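Local coordinates for protein 4'-phospho-dehydrooxetanocin synthase (Bacillus megaterium, PDB 5UL3) that catalyses the cobalamin-dependent, radical S-adenosylmethionine-driven oxidative ring contraction of dAMP to an oxetane aldehyde in the biosynthesis of oxetanocin A, at residues 303-315 / 354-368. Sequence-based numbering, arbitrary orientation.
Sequences GALTLETSRGCDY and IKPHIYMADEEFIGE. With SF4 (iron/sulfur cluster), chain B.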
ATOM      1  N   GLY A 303       2.581  11.461  -9.919  1.00 28.44           N
ATOM      2  CA  GLY A 303       2.558  10.365  -8.965  1.00 28.00           C
ATOM      3  C   GLY A 303       3.141  10.706  -7.605  1.00 33.27           C
ATOM      4  O   GLY A 303       3.542  11.835  -7.325  1.00 31.30           O
ATOM      5  N   ALA A 304       3.199   9.680  -6.741  1.00 30.83           N
ATOM      6  CA  ALA A 304       3.422   9.862  -5.309  1.00 27.05           C
ATOM      7  C   ALA A 304       4.689   9.169  -4.812  1.00 22.95           C
ATOM      8  O   ALA A 304       5.052   8.085  -5.281  1.00 27.22           O
ATOM      9  CB  ALA A 304       2.233   9.315  -4.515  1.00 24.42           C
ATOM     10  N   LEU A 305       5.317   9.779  -3.806  1.00 24.61           N
ATOM     11  CA  LEU A 305       6.418   9.150  -3.075  1.00 22.03           C
ATOM     12  C   LEU A 305       5.888   8.174  -2.025  1.00 25.97           C
ATOM     13  O   LEU A 305       4.864   8.422  -1.389  1.00 24.28           O
ATOM     14  CB  LEU A 305       7.258  10.210  -2.372  1.00 22.30           C
ATOM     15  CG  LEU A 305       7.703  11.343  -3.289  1.00 29.51           C
ATOM     16  CD1 LEU A 305       8.114  12.525  -2.449  1.00 29.44           C
ATOM     17  CD2 LEU A 305       8.853  10.840  -4.134  1.00 32.93           C
ATOM     18  N   THR A 306       6.612   7.068  -1.851  0.50 21.12           N
ATOM     19  CA  THR A 306       6.274   6.028  -0.888  0.50 22.62           C
ATOM     20  C   THR A 306       7.540   5.611  -0.156  0.50 20.07           C
ATOM     21  O   THR A 306       8.656   5.885  -0.601  0.50 20.18           O
ATOM     22  CB  THR A 306       5.662   4.806  -1.576  0.50 23.80           C
ATOM     23  OG1 THR A 306       6.612   4.276  -2.509  0.50 22.49           O
ATOM     24  CG2 THR A 306       4.370   5.176  -2.317  0.50 17.74           C
ATOM     25  N   LEU A 307       7.354   4.937   0.981  1.00 21.50           N
ATOM     26  CA  LEU A 307       8.451   4.304   1.704  1.00 18.99           C
ATOM     27  C   LEU A 307       7.812   3.290   2.640  1.00 21.60           C
ATOM     28  O   LEU A 307       6.701   3.509   3.120  1.00 21.19           O
ATOM     29  CB  LEU A 307       9.267   5.301   2.524  1.00 22.50           C
ATOM     30  CG  LEU A 307      10.517   4.711   3.193  1.00 26.25           C
ATOM     31  CD1 LEU A 307      11.439   4.094   2.134  1.00 27.10           C
ATOM     32  CD2 LEU A 307      11.257   5.792   3.984  1.00 27.60           C
ATOM     33  N   GLU A 308       8.509   2.186   2.884  1.00 20.66           N
ATOM     34  CA  GLU A 308       8.080   1.206   3.881  1.00 24.30           C
ATOM     35  C   GLU A 308       9.106   1.237   5.004  1.00 23.10           C
ATOM     36  O   GLU A 308      10.279   0.915   4.776  1.00 22.84           O
ATOM     37  CB  GLU A 308       7.960  -0.191   3.263  1.00 24.80           C
ATOM     38  CG  GLU A 308       7.179  -1.200   4.168  1.00 24.44           C
ATOM     39  CD  GLU A 308       7.068  -2.614   3.582  1.00 25.94           C
ATOM     40  OE1 GLU A 308       8.001  -3.047   2.871  1.00 22.75           O
ATOM     41  OE2 GLU A 308       6.049  -3.312   3.856  1.00 23.74           O
ATOM     42  N   THR A 309       8.696   1.654   6.211  1.00 19.21           N
ATOM     43  CA  THR A 309       9.680   1.797   7.290  1.00 19.98           C
ATOM     44  C   THR A 309       9.679   0.600   8.235  1.00 22.53           C
ATOM     45  O   THR A 309      10.443   0.590   9.208  1.00 22.20           O
ATOM     46  CB  THR A 309       9.467   3.093   8.107  1.00 19.80           C
ATOM     47  OG1 THR A 309       8.218   3.039   8.825  1.00 24.79           O
ATOM     48  CG2 THR A 309       9.484   4.346   7.186  1.00 20.56           C
ATOM     49  N   SER A 310       8.840  -0.392   7.963  1.00 22.83           N
ATOM     50  CA  SER A 310       8.765  -1.637   8.723  1.00 24.01           C
ATOM     51  C   SER A 310       7.994  -2.642   7.887  1.00 22.53           C
ATOM     52  O   SER A 310       7.226  -2.270   6.997  1.00 23.34           O
ATOM     53  CB  SER A 310       8.081  -1.436  10.082  1.00 19.64           C
ATOM     54  OG  SER A 310       6.712  -1.124   9.923  1.00 20.96           O
ATOM     55  N   ARG A 311       8.194  -3.924   8.189  1.00 21.18           N
ATOM     56  CA  ARG A 311       7.497  -5.000   7.506  1.00 19.62           C
ATOM     57  C   ARG A 311       6.807  -5.876   8.538  1.00 22.09           C
ATOM     58  O   ARG A 311       7.344  -6.093   9.624  1.00 24.31           O
ATOM     59  CB  ARG A 311       8.455  -5.846   6.676  1.00 21.59           C
ATOM     60  CG  ARG A 311       9.039  -5.049   5.497  1.00 21.83           C
ATOM     61  CD  ARG A 311       9.868  -5.933   4.593  1.00 22.27           C
ATOM     62  NE  ARG A 311      10.213  -5.233   3.339  1.00 22.29           N
ATOM     63  CZ  ARG A 311      11.069  -5.725   2.437  1.00 24.92           C
ATOM     64  NH1 ARG A 311      11.653  -6.902   2.650  1.00 21.03           N
ATOM     65  NH2 ARG A 311      11.351  -5.034   1.335  1.00 21.93           N
ATOM     66  N   GLY A 312       5.625  -6.367   8.171  1.00 23.41           N
ATOM     67  CA  GLY A 312       4.856  -7.275   9.002  1.00 22.12           C
ATOM     68  C   GLY A 312       3.938  -6.574   9.986  1.00 25.69           C
ATOM     69  O   GLY A 312       3.859  -5.342  10.081  1.00 23.69           O
ATOM     70  N   CYS A 313       3.229  -7.407  10.747  1.00 23.30           N
ATOM     71  CA  CYS A 313       2.289  -6.960  11.762  1.00 22.69           C
ATOM     72  C   CYS A 313       2.524  -7.826  12.991  1.00 22.21           C
ATOM     73  O   CYS A 313       2.437  -9.047  12.894  1.00 24.54           O
ATOM     74  CB  CYS A 313       0.851  -7.113  11.285  1.00 23.66           C
ATOM     75  SG  CYS A 313      -0.374  -6.580  12.543  1.00 25.93           S
ATOM     76  N   ASP A 314       2.831  -7.201  14.125  0.50 24.47           N
ATOM     77  CA  ASP A 314       3.068  -7.994  15.326  0.50 26.27           C
ATOM     78  C   ASP A 314       1.774  -8.547  15.906  0.50 28.14           C
ATOM     79  O   ASP A 314       1.821  -9.522  16.665  0.50 26.88           O
ATOM     80  CB  ASP A 314       3.821  -7.175  16.377  0.50 30.92           C
ATOM     81  CG  ASP A 314       3.225  -5.806  16.599  0.50 32.31           C
ATOM     82  OD1 ASP A 314       2.025  -5.707  16.927  0.50 36.84           O
ATOM     83  OD2 ASP A 314       3.978  -4.820  16.467  0.50 43.10           O
ATOM     84  N   TYR A 315       0.625  -7.964  15.543  1.00 24.28           N
ATOM     85  CA  TYR A 315      -0.664  -8.478  16.012  1.00 22.67           C
ATOM     86  C   TYR A 315      -1.091  -9.700  15.206  1.00 31.25           C
ATOM     87  O   TYR A 315      -1.200 -10.807  15.745  1.00 27.26           O
ATOM     88  CB  TYR A 315      -1.728  -7.381  15.937  1.00 22.00           C
ATOM     89  CG  TYR A 315      -3.067  -7.802  16.481  1.00 24.80           C
ATOM     90  CD1 TYR A 315      -3.218  -8.133  17.830  1.00 28.16           C
ATOM     91  CD2 TYR A 315      -4.189  -7.842  15.661  1.00 27.58           C
ATOM     92  CE1 TYR A 315      -4.469  -8.506  18.340  1.00 28.03           C
ATOM     93  CE2 TYR A 315      -5.450  -8.224  16.179  1.00 23.45           C
ATOM     94  CZ  TYR A 315      -5.563  -8.553  17.507  1.00 28.26           C
ATOM     95  OH  TYR A 315      -6.816  -8.927  17.982  1.00 29.54           O
ATOM     96  N   ILE A 354       8.057  17.035  -7.246  1.00 30.30           N
ATOM     97  CA  ILE A 354       7.034  16.248  -6.556  1.00 28.22           C
ATOM     98  C   ILE A 354       6.858  16.829  -5.157  1.00 29.32           C
ATOM     99  O   ILE A 354       7.843  17.116  -4.468  1.00 33.46           O
ATOM    100  CB  ILE A 354       7.444  14.767  -6.479  1.00 31.68           C
ATOM    101  CG1 ILE A 354       7.628  14.194  -7.882  1.00 34.97           C
ATOM    102  CG2 ILE A 354       6.405  13.954  -5.697  1.00 32.26           C
ATOM    103  CD1 ILE A 354       8.106  12.762  -7.897  1.00 36.56           C
ATOM    104  N   LYS A 355       5.607  16.989  -4.723  1.00 37.94           N
ATOM    105  CA  LYS A 355       5.347  17.608  -3.427  1.00 36.97           C
ATOM    106  C   LYS A 355       5.841  16.700  -2.298  1.00 33.73           C
ATOM    107  O   LYS A 355       5.792  15.476  -2.416  1.00 32.91           O
ATOM    108  CB  LYS A 355       3.854  17.880  -3.260  1.00 50.97           C
ATOM    109  CG  LYS A 355       2.985  16.628  -3.275  1.00 54.17           C
ATOM    110  CD  LYS A 355       1.493  16.965  -3.195  1.00 57.20           C
ATOM    111  CE  LYS A 355       0.908  17.274  -4.576  1.00 56.66           C
ATOM    112  NZ  LYS A 355       0.736  16.050  -5.415  1.00 54.90           N
ATOM    113  N   PRO A 356       6.340  17.282  -1.196  1.00 32.93           N
ATOM    114  CA  PRO A 356       6.929  16.479  -0.093  1.00 32.83           C
ATOM    115  C   PRO A 356       5.857  15.819   0.764  1.00 35.82           C
ATOM    116  O   PRO A 356       5.620  16.200   1.918  1.00 28.83           O
ATOM    117  CB  PRO A 356       7.725  17.528   0.684  1.00 37.42           C
ATOM    118  CG  PRO A 356       6.910  18.792   0.506  1.00 37.00           C
ATOM    119  CD  PRO A 356       6.358  18.728  -0.893  1.00 35.38           C
ATOM    120  N   HIS A 357       5.194  14.825   0.176  1.00 34.57           N
ATOM    121  CA  HIS A 357       4.147  14.048   0.840  1.00 32.17           C
ATOM    122  C   HIS A 357       4.498  12.574   0.698  1.00 40.01           C
ATOM    123  O   HIS A 357       4.536  12.053  -0.422  1.00 36.32           O
ATOM    124  CB  HIS A 357       2.775  14.327   0.224  1.00 32.53           C
ATOM    125  CG  HIS A 357       1.629  14.034   1.137  1.00 36.61           C
ATOM    126  ND1 HIS A 357       1.387  12.781   1.657  1.00 44.44           N
ATOM    127  CD2 HIS A 357       0.652  14.837   1.622  1.00 32.07           C
ATOM    128  CE1 HIS A 357       0.316  12.825   2.430  1.00 39.44           C
ATOM    129  NE2 HIS A 357      -0.151  14.060   2.421  1.00 42.86           N
ATOM    130  N   ILE A 358       4.744  11.898   1.823  1.00 29.44           N
ATOM    131  CA  ILE A 358       5.152  10.498   1.809  1.00 26.38           C
ATOM    132  C   ILE A 358       3.970   9.624   2.200  1.00 25.15           C
ATOM    133  O   ILE A 358       3.364   9.827   3.257  1.00 24.78           O
ATOM    134  CB  ILE A 358       6.324  10.243   2.770  1.00 32.73           C
ATOM    135  CG1 ILE A 358       7.463  11.251   2.551  1.00 31.83           C
ATOM    136  CG2 ILE A 358       6.819   8.793   2.609  1.00 34.58           C
ATOM    137  CD1 ILE A 358       8.280  10.972   1.310  1.00 34.01           C
ATOM    138  N   TYR A 359       3.666   8.635   1.385  1.00 24.15           N
ATOM    139  CA  TYR A 359       2.648   7.645   1.730  1.00 25.12           C
ATOM    140  C   TYR A 359       3.385   6.432   2.282  1.00 22.90           C
ATOM    141  O   TYR A 359       4.000   5.679   1.521  1.00 24.02           O
ATOM    142  CB  TYR A 359       1.804   7.310   0.519  1.00 25.77           C
ATOM    143  CG  TYR A 359       1.114   8.570   0.038  1.00 32.66           C
ATOM    144  CD1 TYR A 359       1.748   9.453  -0.847  1.00 35.33           C
ATOM    145  CD2 TYR A 359      -0.135   8.920   0.534  1.00 36.43           C
ATOM    146  CE1 TYR A 359       1.128  10.633  -1.244  1.00 36.28           C
ATOM    147  CE2 TYR A 359      -0.764  10.093   0.138  1.00 42.64           C
ATOM    148  CZ  TYR A 359      -0.135  10.939  -0.750  1.00 47.72           C
ATOM    149  OH  TYR A 359      -0.776  12.102  -1.127  1.00 50.72           O
ATOM    150  N   MET A 360       3.343   6.265   3.603  1.00 20.52           N
ATOM    151  CA  MET A 360       4.021   5.127   4.220  1.00 20.22           C
ATOM    152  C   MET A 360       3.298   3.840   3.856  1.00 27.77           C
ATOM    153  O   MET A 360       2.069   3.725   4.009  1.00 26.17           O
ATOM    154  CB  MET A 360       4.094   5.254   5.744  1.00 23.65           C
ATOM    155  CG  MET A 360       4.793   6.471   6.294  1.00 30.14           C
ATOM    156  SD  MET A 360       6.543   6.574   5.829  1.00 30.63           S
ATOM    157  CE  MET A 360       7.032   7.915   6.915  1.00 34.27           C
ATOM    158  N   ALA A 361       4.067   2.862   3.388  1.00 21.02           N
ATOM    159  CA  ALA A 361       3.501   1.592   2.962  1.00 18.09           C
ATOM    160  C   ALA A 361       3.273   0.622   4.123  1.00 20.86           C
ATOM    161  O   ALA A 361       2.600  -0.395   3.916  1.00 22.58           O
ATOM    162  CB  ALA A 361       4.422   0.916   1.933  1.00 23.87           C
ATOM    163  N   ASP A 362       3.790   0.931   5.314  1.00 20.42           N
ATOM    164  CA  ASP A 362       3.747   0.010   6.463  1.00 19.40           C
ATOM    165  C   ASP A 362       2.334  -0.500   6.733  1.00 23.50           C
ATOM    166  O   ASP A 362       1.376   0.278   6.807  1.00 22.57           O
ATOM    167  CB  ASP A 362       4.248   0.706   7.733  1.00 22.29           C
ATOM    168  CG  ASP A 362       5.598   1.339   7.578  1.00 26.09           C
ATOM    169  OD1 ASP A 362       5.886   1.947   6.518  1.00 26.39           O
ATOM    170  OD2 ASP A 362       6.355   1.300   8.556  1.00 23.19           O
ATOM    171  N   GLU A 363       2.213  -1.816   6.930  1.00 21.47           N
ATOM    172  CA  GLU A 363       1.003  -2.346   7.552  1.00 23.13           C
ATOM    173  C   GLU A 363       0.829  -1.790   8.956  1.00 26.13           C
ATOM    174  O   GLU A 363      -0.299  -1.538   9.400  1.00 24.36           O
ATOM    175  CB  GLU A 363       1.064  -3.877   7.597  1.00 20.40           C
ATOM    176  CG  GLU A 363       0.863  -4.544   6.246  1.00 23.36           C
ATOM    177  CD  GLU A 363       0.786  -6.049   6.381  1.00 24.40           C
ATOM    178  OE1 GLU A 363       1.754  -6.622   6.930  1.00 24.00           O
ATOM    179  OE2 GLU A 363      -0.258  -6.635   5.992  1.00 26.20           O
ATOM    180  N   GLU A 364       1.935  -1.617   9.673  1.00 24.22           N
ATOM    181  CA  GLU A 364       1.948  -1.256  11.094  1.00 28.69           C
ATOM    182  C   GLU A 364       3.116  -0.295  11.297  1.00 26.25           C
ATOM    183  O   GLU A 364       4.249  -0.716  11.569  1.00 27.93           O
ATOM    184  CB  GLU A 364       2.078  -2.496  11.982  1.00 27.89           C
ATOM    185  CG  GLU A 364       2.165  -2.176  13.465  1.00 30.90           C
ATOM    186  CD  GLU A 364       2.278  -3.416  14.344  1.00 37.32           C
ATOM    187  OE1 GLU A 364       2.669  -4.498  13.844  1.00 34.01           O
ATOM    188  OE2 GLU A 364       1.962  -3.297  15.546  1.00 36.43           O
ATOM    189  N   PHE A 365       2.826   1.005  11.204  1.00 27.12           N
ATOM    190  CA  PHE A 365       3.881   2.006  11.326  1.00 24.47           C
ATOM    191  C   PHE A 365       4.455   2.046  12.741  1.00 26.40           C
ATOM    192  O   PHE A 365       5.671   2.177  12.919  1.00 27.98           O
ATOM    193  CB  PHE A 365       3.330   3.377  10.921  1.00 23.19           C
ATOM    194  CG  PHE A 365       4.342   4.485  10.982  1.00 22.65           C
ATOM    195  CD1 PHE A 365       5.425   4.507  10.106  1.00 28.02           C
ATOM    196  CD2 PHE A 365       4.200   5.528  11.888  1.00 21.79           C
ATOM    197  CE1 PHE A 365       6.349   5.547  10.154  1.00 30.12           C
ATOM    198  CE2 PHE A 365       5.122   6.584  11.933  1.00 23.64           C
ATOM    199  CZ  PHE A 365       6.205   6.583  11.073  1.00 25.98           C
ATOM    200  N   ILE A 366       3.605   1.904  13.764  1.00 21.93           N
ATOM    201  CA  ILE A 366       4.071   2.105  15.140  1.00 23.04           C
ATOM    202  C   ILE A 366       4.726   0.843  15.696  1.00 27.37           C
ATOM    203  O   ILE A 366       5.840   0.888  16.239  1.00 26.91           O
ATOM    204  CB  ILE A 366       2.906   2.571  16.027  1.00 25.26           C
ATOM    205  CG1 ILE A 366       2.353   3.891  15.491  1.00 26.52           C
ATOM    206  CG2 ILE A 366       3.364   2.734  17.464  1.00 27.13           C
ATOM    207  CD1 ILE A 366       1.023   4.214  16.053  1.00 35.21           C
ATOM    208  N   GLY A 367       4.060  -0.292  15.579  1.00 27.79           N
ATOM    209  CA  GLY A 367       4.713  -1.545  15.922  1.00 26.71           C
ATOM    210  C   GLY A 367       4.726  -1.853  17.413  1.00 31.65           C
ATOM    211  O   GLY A 367       4.083  -1.197  18.249  1.00 28.02           O
ATOM    212  N   GLU A 368       5.465  -2.915  17.735  0.50 30.45           N
ATOM    213  CA  GLU A 368       5.627  -3.410  19.098  0.50 32.61           C
ATOM    214  C   GLU A 368       6.974  -4.105  19.172  0.50 35.25           C
ATOM    215  O   GLU A 368       7.279  -4.946  18.322  0.50 32.92           O
ATOM    216  CB  GLU A 368       4.525  -4.403  19.506  0.50 35.19           C
ATOM    217  CG  GLU A 368       3.196  -3.796  19.917  0.50 37.89           C
ATOM    218  CD  GLU A 368       2.293  -4.787  20.648  0.50 44.04           C
ATOM    219  OE1 GLU A 368       2.821  -5.711  21.307  0.50 44.14           O
ATOM    220  OE2 GLU A 368       1.053  -4.644  20.566  0.50 42.36           O
TER
HETATM  221 FE1  SF4 B 801      -5.117  -6.761  11.618  1.00 25.09          FE
HETATM  222 FE2  SF4 B 801      -4.062  -4.590  10.372  1.00 28.02          FE
HETATM  223 FE3  SF4 B 801      -3.906  -7.134   9.237  1.00 24.45          FE
HETATM  224 FE4  SF4 B 801      -2.391  -6.532  11.431  1.00 25.09          FE
HETATM  225  S1  SF4 B 801      -2.224  -5.575   9.338  1.00 26.02           S
HETATM  226  S2  SF4 B 801      -3.621  -8.447  11.114  1.00 24.20           S
HETATM  227  S3  SF4 B 801      -3.850  -5.180  12.586  1.00 29.79           S
HETATM  228  S4  SF4 B 801      -5.804  -5.881   9.639  1.00 27.30           S
HETATM  229  O   HOH W   1       4.136  12.351  -3.013  1.00 27.96           O
HETATM  230  O   HOH W   2       4.633  -3.312   6.126  1.00 22.87           O
HETATM  231  O   HOH W   3       7.992   2.085  11.458  1.00 24.54           O
HETATM  232  O   HOH W   4       4.588  -2.866   8.941  1.00 22.69           O
HETATM  233  O   HOH W   5       4.086  -5.934   5.979  1.00 24.83           O
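Asp362 grips Thr309 twice where two parallel strands run out into active-site loops. Its OD1 accepts the backbone N of Thr309 at 2.8 Å, with a nearly straight N-H...O angle of 169°, and its OD2 takes the hydroxyl OG1 of Thr309 at 2.6 Å. Both approaches come from the syn side of the carboxylate but somewhat out of its plane. OG1 reaches OD2 because it sits between the Thr309 backbone N and carbonyl carbon (chi1 66°). Ser310 OG lies 2.8 Å from the same OD2, so this buried oxygen has hydroxyls from two successive residues beside it. Just before this clamp the strands are held by Ala361 N bonding to Leu307 O at 2.7 Å; the preceding link, Leu307 N to Tyr359 O, is weak, but Tyr359 N meets Leu305 O at 3.0 Å and 172°. On the apolar face Leu305 CB lies 3.9 Å from Ile358 CD1, and helix 335-351 packs on Leu305 and Leu307 in the manner of a beta-alpha-beta crossover of the partial TIM barrel.

Beyond that bond, toward Lys355, the pairing loosens: water 1 spans Leu305 N and His357 O, and Ile354 is partly exposed. Past Ser310 the loops diverge; waters 2 and 4 bridge backbone to backbone, and water 5 links Gly312 N to Glu363 OE1. There Glu364, salt-bridged to Arg399, takes Asp314 N on OE1 at 2.7 Å through its syn lone pair, fixing the backbone beside Cys313, whose SG binds iron FE4 at 2.3 Å. With Glu308 and Glu363 hydrogen-bonded to cobalamin, the polar end of this contact ties cluster and corrinoid sites to one framework.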